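Local coordinates for fibrinogen binding protein (Staphylococcus aureus subsp. aureus Mu50, PDB 3DOA) that probably acts in ribosome-associated quality control, as RqcH-like NFACT proteins do, and may bind fibrinogen, at residues 73-82 with 130-141; 91-99 with 197-205. All coordinates share one frame; numbering follows the deposited sequence.

Contact 1. Residues 73-82 with 130-141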
loop_
_atom_site.group_PDB
_atom_site.type_symbol
_atom_site.label_atom_id
_atom_site.label_comp_id
_atom_site.label_asym_id
_atom_site.label_seq_id
_atom_site.Cartn_x
_atom_site.Cartn_y
_atom_site.Cartn_z
ATOM N N MET A 73 -8.632 -17.556 15.604
ATOM C CA MET A 73 -8.225 -18.494 14.579
ATOM C C MET A 73 -7.183 -17.923 13.635
ATOM O O MET A 73 -6.108 -18.504 13.413
ATOM C CB MET A 73 -9.488 -18.915 13.848
ATOM C CG MET A 73 -9.357 -19.913 12.746
ATOM S SD MET A 73 -8.700 -19.176 11.210
ATOM C CE MET A 73 -10.165 -18.559 10.313
ATOM N N PHE A 74 -7.477 -16.767 13.066
ATOM C CA PHE A 74 -6.680 -16.313 11.956
ATOM C C PHE A 74 -5.299 -15.940 12.438
ATOM O O PHE A 74 -4.293 -16.235 11.778
ATOM C CB PHE A 74 -7.337 -15.151 11.314
ATOM C CG PHE A 74 -6.675 -14.716 10.094
ATOM C CD1 PHE A 74 -6.799 -15.466 8.923
ATOM C CD2 PHE A 74 -5.943 -13.534 10.071
ATOM C CE1 PHE A 74 -6.143 -15.028 7.713
ATOM C CE2 PHE A 74 -5.309 -13.082 8.868
ATOM C CZ PHE A 74 -5.407 -13.828 7.698
ATOM N N ALA A 75 -5.258 -15.307 13.607
ATOM C CA ALA A 75 -4.005 -14.980 14.297
ATOM C C ALA A 75 -3.262 -16.276 14.639
ATOM O O ALA A 75 -2.047 -16.353 14.443
ATOM C CB ALA A 75 -4.286 -14.169 15.567
ATOM N N ARG A 76 -4.006 -17.286 15.116
ATOM C CA ARG A 76 -3.447 -18.615 15.401
ATOM C C ARG A 76 -2.727 -19.150 14.148
ATOM O O ARG A 76 -1.518 -19.471 14.169
ATOM C CB ARG A 76 -4.539 -19.609 15.797
ATOM C CG ARG A 76 -4.945 -19.656 17.229
ATOM C CD ARG A 76 -5.668 -20.997 17.491
ATOM N NE ARG A 76 -7.028 -21.079 16.929
ATOM C CZ ARG A 76 -8.092 -20.413 17.425
ATOM N NH1 ARG A 76 -7.961 -19.583 18.474
ATOM N NH2 ARG A 76 -9.302 -20.539 16.852
ATOM N N VAL A 77 -3.474 -19.196 13.047
ATOM C CA VAL A 77 -2.913 -19.725 11.844
ATOM C C VAL A 77 -1.655 -18.975 11.565
ATOM O O VAL A 77 -0.637 -19.560 11.199
ATOM C CB VAL A 77 -3.768 -19.566 10.625
ATOM C CG1 VAL A 77 -2.973 -20.045 9.432
ATOM C CG2 VAL A 77 -5.095 -20.305 10.774
ATOM N N PHE A 78 -1.699 -17.667 11.730
ATOM C CA PHE A 78 -0.505 -16.878 11.466
ATOM C C PHE A 78 0.736 -17.205 12.344
ATOM O O PHE A 78 1.853 -17.334 11.840
ATOM C CB PHE A 78 -0.873 -15.427 11.601
ATOM C CG PHE A 78 -1.098 -14.745 10.299
ATOM C CD1 PHE A 78 -1.901 -15.348 9.310
ATOM C CD2 PHE A 78 -0.569 -13.463 10.079
ATOM C CE1 PHE A 78 -2.159 -14.689 8.088
ATOM C CE2 PHE A 78 -0.816 -12.811 8.889
ATOM C CZ PHE A 78 -1.603 -13.429 7.882
ATOM N N ARG A 79 0.532 -17.330 13.638
ATOM C CA ARG A 79 1.588 -17.759 14.520
ATOM C C ARG A 79 2.189 -19.098 14.129
ATOM O O ARG A 79 3.413 -19.237 14.079
ATOM C CB ARG A 79 1.035 -17.892 15.902
ATOM C CG ARG A 79 0.439 -16.613 16.389
ATOM C CD ARG A 79 -0.276 -16.749 17.724
ATOM N NE ARG A 79 -0.210 -15.481 18.440
ATOM C CZ ARG A 79 -0.677 -15.245 19.656
ATOM N NH1 ARG A 79 -1.252 -16.175 20.405
ATOM N NH2 ARG A 79 -0.538 -14.035 20.134
ATOM N N LYS A 80 1.327 -20.073 13.860
ATOM C CA LYS A 80 1.749 -21.395 13.415
ATOM C C LYS A 80 2.778 -21.322 12.319
ATOM O O LYS A 80 3.820 -21.934 12.380
ATOM C CB LYS A 80 0.564 -22.117 12.825
ATOM C CG LYS A 80 0.523 -23.614 13.069
ATOM C CD LYS A 80 -0.585 -24.380 12.210
ATOM C CE LYS A 80 0.024 -25.208 11.029
ATOM N NZ LYS A 80 -0.456 -26.630 11.085
ATOM N N HIS A 81 2.488 -20.546 11.291
ATOM C CA HIS A 81 3.351 -20.492 10.115
ATOM C C HIS A 81 4.425 -19.431 10.151
ATOM O O HIS A 81 5.399 -19.545 9.406
ATOM C CB HIS A 81 2.513 -20.223 8.895
ATOM C CG HIS A 81 1.567 -21.317 8.550
ATOM N ND1 HIS A 81 1.772 -22.153 7.473
ATOM C CD2 HIS A 81 0.370 -21.663 9.080
ATOM C CE1 HIS A 81 0.752 -22.990 7.381
ATOM N NE2 HIS A 81 -0.110 -22.717 8.346
ATOM N N LEU A 82 4.246 -18.376 10.940
ATOM C CA LEU A 82 5.147 -17.211 10.837
ATOM C C LEU A 82 5.919 -16.909 12.105
ATOM O O LEU A 82 7.052 -16.508 12.063
ATOM C CB LEU A 82 4.364 -15.974 10.406
ATOM C CG LEU A 82 3.500 -16.137 9.148
ATOM C CD1 LEU A 82 2.765 -14.851 8.809
ATOM C CD2 LEU A 82 4.326 -16.629 7.955
ATOM N N LEU A 130 -2.265 -15.462 3.177
ATOM C CA LEU A 130 -1.046 -16.191 3.439
ATOM C C LEU A 130 -0.975 -17.291 2.403
ATOM O O LEU A 130 -1.940 -18.010 2.174
ATOM C CB LEU A 130 -1.138 -16.752 4.846
ATOM C CG LEU A 130 0.126 -17.328 5.463
ATOM C CD1 LEU A 130 1.298 -16.325 5.468
ATOM C CD2 LEU A 130 -0.292 -17.859 6.859
ATOM N N VAL A 131 0.162 -17.394 1.750
ATOM C CA VAL A 131 0.333 -18.379 0.732
ATOM C C VAL A 131 1.710 -18.973 0.963
ATOM O O VAL A 131 2.525 -18.381 1.699
ATOM C CB VAL A 131 0.274 -17.745 -0.648
ATOM C CG1 VAL A 131 -1.011 -16.975 -0.798
ATOM C CG2 VAL A 131 1.466 -16.842 -0.850
ATOM N N ASP A 132 1.973 -20.131 0.335
ATOM C CA ASP A 132 3.288 -20.759 0.392
ATOM C C ASP A 132 4.122 -20.314 -0.795
ATOM O O ASP A 132 3.673 -19.517 -1.628
ATOM C CB ASP A 132 3.130 -22.261 0.430
ATOM C CG ASP A 132 2.516 -22.816 -0.849
ATOM O OD1 ASP A 132 2.700 -22.212 -1.922
ATOM O OD2 ASP A 132 1.852 -23.880 -0.786
ATOM N N GLU A 133 5.339 -20.834 -0.870
ATOM C CA GLU A 133 6.286 -20.539 -1.982
ATOM C C GLU A 133 5.774 -20.915 -3.353
ATOM O O GLU A 133 6.258 -20.345 -4.343
ATOM C CB GLU A 133 7.691 -21.191 -1.799
ATOM C CG GLU A 133 7.744 -22.679 -1.869
ATOM C CD GLU A 133 7.174 -23.293 -0.607
ATOM O OE1 GLU A 133 6.113 -22.857 -0.088
ATOM O OE2 GLU A 133 7.786 -24.228 -0.085
ATOM N N ASN A 134 4.819 -21.843 -3.434
ATOM C CA ASN A 134 4.107 -22.038 -4.711
ATOM C C ASN A 134 2.780 -21.251 -4.922
ATOM O O ASN A 134 2.036 -21.554 -5.854
ATOM C CB ASN A 134 3.896 -23.513 -4.893
ATOM C CG ASN A 134 5.204 -24.300 -4.746
ATOM O OD1 ASN A 134 6.273 -23.832 -5.169
ATOM N ND2 ASN A 134 5.127 -25.487 -4.126
ATOM N N ARG A 135 2.518 -20.232 -4.068
ATOM C CA ARG A 135 1.275 -19.468 -4.053
ATOM C C ARG A 135 -0.016 -20.257 -3.717
ATOM O O ARG A 135 -1.099 -19.820 -4.061
ATOM C CB ARG A 135 1.068 -18.782 -5.413
ATOM C CG ARG A 135 2.328 -18.218 -6.158
ATOM C CD ARG A 135 3.026 -17.024 -5.493
ATOM N NE ARG A 135 2.324 -15.771 -5.756
ATOM C CZ ARG A 135 2.475 -14.630 -5.067
ATOM N NH1 ARG A 135 3.319 -14.541 -4.049
ATOM N NH2 ARG A 135 1.741 -13.580 -5.381
ATOM N N LYS A 136 0.081 -21.431 -3.097
ATOM C CA LYS A 136 -1.115 -22.157 -2.627
ATOM C C LYS A 136 -1.572 -21.267 -1.461
ATOM O O LYS A 136 -0.750 -20.868 -0.625
ATOM C CB LYS A 136 -0.762 -23.591 -2.161
ATOM C CG LYS A 136 -1.843 -24.803 -2.308
ATOM C CD LYS A 136 -1.469 -26.123 -1.400
ATOM C CE LYS A 136 -2.465 -27.392 -1.524
ATOM N NZ LYS A 136 -2.916 -28.237 -0.272
ATOM N N ILE A 137 -2.846 -20.889 -1.431
ATOM C CA ILE A 137 -3.353 -20.022 -0.353
ATOM C C ILE A 137 -3.434 -20.859 0.893
ATOM O O ILE A 137 -4.129 -21.829 0.882
ATOM C CB ILE A 137 -4.813 -19.563 -0.571
ATOM C CG1 ILE A 137 -4.944 -18.602 -1.747
ATOM C CG2 ILE A 137 -5.382 -18.945 0.763
ATOM C CD1 ILE A 137 -6.394 -18.480 -2.154
ATOM N N ILE A 138 -2.764 -20.495 1.962
ATOM C CA ILE A 138 -2.947 -21.209 3.222
ATOM C C ILE A 138 -4.206 -20.714 3.908
ATOM O O ILE A 138 -5.042 -21.504 4.307
ATOM C CB ILE A 138 -1.704 -21.052 4.150
ATOM C CG1 ILE A 138 -0.536 -21.816 3.505
ATOM C CG2 ILE A 138 -2.028 -21.470 5.599
ATOM C CD1 ILE A 138 0.736 -21.278 3.796
ATOM N N GLU A 139 -4.360 -19.389 4.032
ATOM C CA GLU A 139 -5.589 -18.796 4.675
ATOM C C GLU A 139 -5.789 -17.370 4.204
ATOM O O GLU A 139 -4.849 -16.726 3.708
ATOM C CB GLU A 139 -5.531 -18.878 6.226
ATOM C CG GLU A 139 -6.809 -18.683 7.056
ATOM C CD GLU A 139 -8.096 -19.268 6.481
ATOM O OE1 GLU A 139 -8.477 -18.931 5.337
ATOM O OE2 GLU A 139 -8.790 -20.021 7.204
ATOM N N GLY A 140 -7.047 -16.940 4.330
ATOM C CA GLY A 140 -7.525 -15.602 3.978
ATOM C C GLY A 140 -8.289 -14.913 5.098
ATOM O O GLY A 140 -9.276 -15.457 5.642
ATOM N N PHE A 141 -7.867 -13.695 5.445
ATOM C CA PHE A 141 -8.632 -12.973 6.421
ATOM C C PHE A 141 -10.059 -12.854 5.922
ATOM O O PHE A 141 -10.939 -12.795 6.701
ATOM C CB PHE A 141 -8.040 -11.614 6.683
ATOM C CG PHE A 141 -8.235 -11.093 8.119
ATOM C CD1 PHE A 141 -9.107 -11.660 8.988
ATOM C CD2 PHE A 141 -7.512 -9.980 8.557
ATOM C CE1 PHE A 141 -9.208 -11.157 10.253
ATOM C CE2 PHE A 141 -7.622 -9.493 9.816
ATOM C CZ PHE A 141 -8.458 -10.047 10.660
#
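F74 meets F141 because its first torsion turns CG opposite the backbone N (chi1 -174°), carrying the ring off helix 73-82 and onto the end of strand 137-140. L130 adopts a similar first torsion and sends its two methyl groups off the sheet toward the same helix. The two phenyl rings form an offset stack, with centroids 4.4 Å apart and planes only 9° from parallel; F141 CB also lies over the F74 ring, a CH-pi contact at 4.0 Å from its centroid. F78 CD1 lies against the opposite face of F74, while E139 CG approaches the edge of that ring, 3.7 Å from F74 CD1. L130 then divides its branches: CD2 lies 3.9 Å from F78 CD1, and CD1 lies 3.9 Å from L82 CD2. Further along, I138 CG2 comes within 3.6 Å of H81 NE2, while H81 ND1 is hydrogen-bonded to R115 of strand 112-120. A classic beta bulge explains why neighbours I138 and E139 both face the helix, since together they sit across from L130. The E139 carboxylate is held on its own side: OE1 takes the G140 N-H on its anti lone pair, a bond of 2.7 Å between N and OE1, and is also bonded to H143. I34 and Q28 of the neighbouring sheet touch both stacked rings. No hydrogen bond joins the two segments, so the helix is held to this edge of the five-stranded sheet by aromatic stacking and apolar packing, while H81 ND1 and E139 OE1 find their hydrogen bonds away from the interface.

Contact 2. Residues 91-99 with 197-205; sequences KQIGNDRRI and QFEGFSPLI
E199 reaches across to the hairpin turn with its chain extended beyond CG, and the carboxylate arrives beside the backbone of N95 and D96. OE1 accepts a weak bond from N95 N at 3.2 Å. The D96 side chain crosses that of E199 at about a right angle, leaving D96 OD2 and E199 OE2 4.5 Å apart, a proximity of like charges that the long salt bridge from R98 NH1 to D96 OD2 probably offsets. N95 points its amide back the other way, toward E199 O, although ND2 is modelled too close for that bond to be measured with confidence. R97 grips F201 O end-on: NH1 at 3.0 Å and NH2 at 3.3 Å both approach it near the guanidinium plane, yet they come from one face of the carbonyl, above its plane. Between these grips the backbones close in, and G200 CA lies 3.3 Å from N95 O in a CA-H...O contact. S202 OG is hydrogen-bonded mainly to D4 and accepts a weak capping bond from I205 N at the N-cap of helix 203-210. The arrangement is a beta hairpin, closed by a type II' turn, docked on a type II turn that links two helices, in a protein whose family belongs to the H2TH clan.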
loop_
_atom_site.group_PDB
_atom_site.type_symbol
_atom_site.label_atom_id
_atom_site.label_comp_id
_atom_site.label_asym_id
_atom_site.label_seq_id
_atom_site.Cartn_x
_atom_site.Cartn_y
_atom_site.Cartn_z
ATOM N N LYS A 91 7.999 -6.036 -0.233
ATOM C CA LYS A 91 8.040 -5.501 -1.570
ATOM C C LYS A 91 6.580 -5.182 -2.039
ATOM O O LYS A 91 5.595 -5.581 -1.450
ATOM C CB LYS A 91 8.800 -6.504 -2.468
ATOM C CG LYS A 91 7.871 -7.547 -3.119
ATOM C CD LYS A 91 8.450 -8.927 -3.566
ATOM C CE LYS A 91 8.227 -10.000 -2.435
ATOM N NZ LYS A 91 7.591 -11.358 -2.872
ATOM N N GLN A 92 6.467 -4.384 -3.087
ATOM C CA GLN A 92 5.203 -3.890 -3.622
ATOM C C GLN A 92 5.106 -4.539 -4.937
ATOM O O GLN A 92 6.112 -4.664 -5.602
ATOM C CB GLN A 92 5.258 -2.358 -3.815
ATOM C CG GLN A 92 4.016 -1.698 -4.522
ATOM C CD GLN A 92 4.261 -0.233 -4.983
ATOM O OE1 GLN A 92 5.376 0.297 -4.869
ATOM N NE2 GLN A 92 3.213 0.412 -5.494
ATOM N N ILE A 93 3.904 -4.939 -5.338
ATOM C CA ILE A 93 3.739 -5.563 -6.650
ATOM C C ILE A 93 3.447 -4.480 -7.655
ATOM O O ILE A 93 2.393 -3.870 -7.646
ATOM C CB ILE A 93 2.679 -6.659 -6.669
ATOM C CG1 ILE A 93 2.915 -7.625 -5.491
ATOM C CG2 ILE A 93 2.772 -7.422 -7.930
ATOM C CD1 ILE A 93 4.386 -8.103 -5.210
ATOM N N GLY A 94 4.423 -4.233 -8.507
ATOM C CA GLY A 94 4.357 -3.145 -9.475
ATOM C C GLY A 94 4.187 -1.838 -8.743
ATOM O O GLY A 94 4.798 -1.603 -7.654
ATOM N N ASN A 95 3.307 -1.018 -9.338
ATOM C CA ASN A 95 2.780 0.207 -8.653
ATOM C C ASN A 95 1.386 0.020 -8.018
ATOM O O ASN A 95 0.781 0.989 -7.660
ATOM C CB ASN A 95 2.865 1.459 -9.572
ATOM C CG ASN A 95 2.564 2.759 -8.838
ATOM O OD1 ASN A 95 3.141 3.074 -7.775
ATOM N ND2 ASN A 95 1.626 3.522 -9.408
ATOM N N ASP A 96 0.960 -1.232 -7.791
ATOM C CA ASP A 96 -0.373 -1.526 -7.296
ATOM C C ASP A 96 -0.405 -1.307 -5.819
ATOM O O ASP A 96 0.610 -1.008 -5.238
ATOM C CB ASP A 96 -0.872 -2.928 -7.660
ATOM C CG ASP A 96 -2.404 -3.046 -7.503
ATOM O OD1 ASP A 96 -3.047 -1.977 -7.329
ATOM O OD2 ASP A 96 -3.009 -4.159 -7.510
ATOM N N ARG A 97 -1.601 -1.364 -5.252
ATOM C CA ARG A 97 -1.835 -1.215 -3.811
ATOM C C ARG A 97 -1.809 -2.623 -3.066
ATOM O O ARG A 97 -2.787 -3.060 -2.392
ATOM C CB ARG A 97 -3.188 -0.520 -3.532
ATOM C CG ARG A 97 -3.441 0.901 -4.041
ATOM C CD ARG A 97 -4.931 1.000 -4.558
ATOM N NE ARG A 97 -5.395 2.390 -4.494
ATOM C CZ ARG A 97 -5.454 3.311 -5.503
ATOM N NH1 ARG A 97 -5.126 3.011 -6.775
ATOM N NH2 ARG A 97 -5.881 4.563 -5.237
ATOM N N ARG A 98 -0.630 -3.236 -3.186
ATOM C CA ARG A 98 -0.306 -4.569 -2.803
ATOM C C ARG A 98 1.138 -4.682 -2.264
ATOM O O ARG A 98 2.128 -4.296 -2.919
ATOM C CB ARG A 98 -0.435 -5.452 -4.009
ATOM C CG ARG A 98 -1.835 -5.817 -4.274
ATOM C CD ARG A 98 -2.077 -6.249 -5.716
ATOM N NE ARG A 98 -1.675 -7.625 -6.001
ATOM C CZ ARG A 98 -1.094 -8.018 -7.139
ATOM N NH1 ARG A 98 -0.831 -7.144 -8.095
ATOM N NH2 ARG A 98 -0.766 -9.302 -7.322
ATOM N N ILE A 99 1.216 -5.217 -1.050
ATOM C CA ILE A 99 2.467 -5.508 -0.421
ATOM C C ILE A 99 2.486 -7.028 -0.071
ATOM O O ILE A 99 1.484 -7.621 0.374
ATOM C CB ILE A 99 2.678 -4.680 0.854
ATOM C CG1 ILE A 99 2.268 -3.209 0.637
ATOM C CG2 ILE A 99 4.145 -4.777 1.304
ATOM C CD1 ILE A 99 0.815 -2.844 1.035
ATOM N N GLN A 197 -5.808 4.984 -16.609
ATOM C CA GLN A 197 -4.816 4.232 -17.392
ATOM C C GLN A 197 -3.620 3.792 -16.614
ATOM O O GLN A 197 -2.834 2.954 -17.100
ATOM C CB GLN A 197 -4.312 5.028 -18.593
ATOM C CG GLN A 197 -4.858 4.501 -19.925
ATOM C CD GLN A 197 -5.951 5.416 -20.472
ATOM O OE1 GLN A 197 -6.141 5.512 -21.684
ATOM N NE2 GLN A 197 -6.640 6.131 -19.575
ATOM N N PHE A 198 -3.469 4.352 -15.422
ATOM C CA PHE A 198 -2.235 4.208 -14.670
ATOM C C PHE A 198 -2.441 3.520 -13.343
ATOM O O PHE A 198 -3.319 3.881 -12.559
ATOM C CB PHE A 198 -1.546 5.584 -14.589
ATOM C CG PHE A 198 -0.994 6.005 -15.909
ATOM C CD1 PHE A 198 0.251 5.556 -16.329
ATOM C CD2 PHE A 198 -1.767 6.711 -16.802
ATOM C CE1 PHE A 198 0.778 5.890 -17.608
ATOM C CE2 PHE A 198 -1.260 7.056 -18.094
ATOM C CZ PHE A 198 0.021 6.646 -18.484
ATOM N N GLU A 199 -1.660 2.460 -13.163
ATOM C CA GLU A 199 -1.751 1.538 -11.992
ATOM C C GLU A 199 -1.392 2.286 -10.736
ATOM O O GLU A 199 -0.391 3.010 -10.650
ATOM C CB GLU A 199 -0.820 0.288 -12.186
ATOM C CG GLU A 199 -0.673 -0.745 -10.965
ATOM C CD GLU A 199 0.382 -1.922 -11.172
ATOM O OE1 GLU A 199 1.460 -1.758 -11.853
ATOM O OE2 GLU A 199 0.105 -3.035 -10.599
ATOM N N GLY A 200 -2.223 2.134 -9.747
ATOM C CA GLY A 200 -1.927 2.774 -8.484
ATOM C C GLY A 200 -2.116 4.270 -8.352
ATOM O O GLY A 200 -1.762 4.837 -7.318
ATOM N N PHE A 201 -2.687 4.920 -9.356
ATOM C CA PHE A 201 -3.024 6.341 -9.238
ATOM C C PHE A 201 -4.281 6.594 -8.408
ATOM O O PHE A 201 -5.084 5.690 -8.192
ATOM C CB PHE A 201 -3.189 6.965 -10.620
ATOM C CG PHE A 201 -1.905 7.508 -11.217
ATOM C CD1 PHE A 201 -0.687 7.484 -10.508
ATOM C CD2 PHE A 201 -1.939 8.118 -12.469
ATOM C CE1 PHE A 201 0.463 8.018 -11.059
ATOM C CE2 PHE A 201 -0.795 8.641 -13.009
ATOM C CZ PHE A 201 0.408 8.589 -12.298
ATOM N N SER A 202 -4.395 7.819 -7.911
ATOM C CA SER A 202 -5.559 8.328 -7.169
ATOM C C SER A 202 -5.894 9.734 -7.673
ATOM O O SER A 202 -4.998 10.463 -8.215
ATOM C CB SER A 202 -5.233 8.493 -5.695
ATOM O OG SER A 202 -4.035 9.249 -5.575
ATOM N N PRO A 203 -7.144 10.153 -7.429
ATOM C CA PRO A 203 -7.599 11.499 -7.548
ATOM C C PRO A 203 -6.548 12.517 -7.076
ATOM O O PRO A 203 -6.147 13.403 -7.844
ATOM C CB PRO A 203 -8.797 11.479 -6.634
ATOM C CG PRO A 203 -9.373 10.209 -6.884
ATOM C CD PRO A 203 -8.244 9.297 -6.979
ATOM N N LEU A 204 -6.071 12.336 -5.852
ATOM C CA LEU A 204 -5.081 13.222 -5.293
ATOM C C LEU A 204 -3.956 13.454 -6.248
ATOM O O LEU A 204 -3.643 14.629 -6.571
ATOM C CB LEU A 204 -4.512 12.677 -3.994
ATOM C CG LEU A 204 -5.372 12.913 -2.752
ATOM C CD1 LEU A 204 -5.116 11.925 -1.547
ATOM C CD2 LEU A 204 -5.123 14.356 -2.366
ATOM N N ILE A 205 -3.344 12.376 -6.725
ATOM C CA ILE A 205 -2.150 12.563 -7.535
ATOM C C ILE A 205 -2.502 13.011 -8.972
ATOM O O ILE A 205 -1.796 13.865 -9.543
ATOM C CB ILE A 205 -1.235 11.311 -7.515
ATOM C CG1 ILE A 205 0.201 11.700 -7.948
ATOM C CG2 ILE A 205 -1.878 10.131 -8.280
ATOM C CD1 ILE A 205 0.956 12.545 -6.903
#

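From the N terminus the segments come in the order 73-82, 91-99, 130-141 and 197-205, so the two contacts cross: each begins before the other has closed. Contact 1 closes a loop of 47 residues that is largely strand, bringing the helix leading into the five-stranded sheet back to that sheet's last two strands. Contact 2 spans 97 residues, taking the hairpin between its first two strands out to the loop ahead of helix 203-210. The contacts thus engage the sheet at strands from its two opposite borders, with centres about 25 Å apart. One fastens a helix to the sheet; the other joins the sheet to the helical part of the chain.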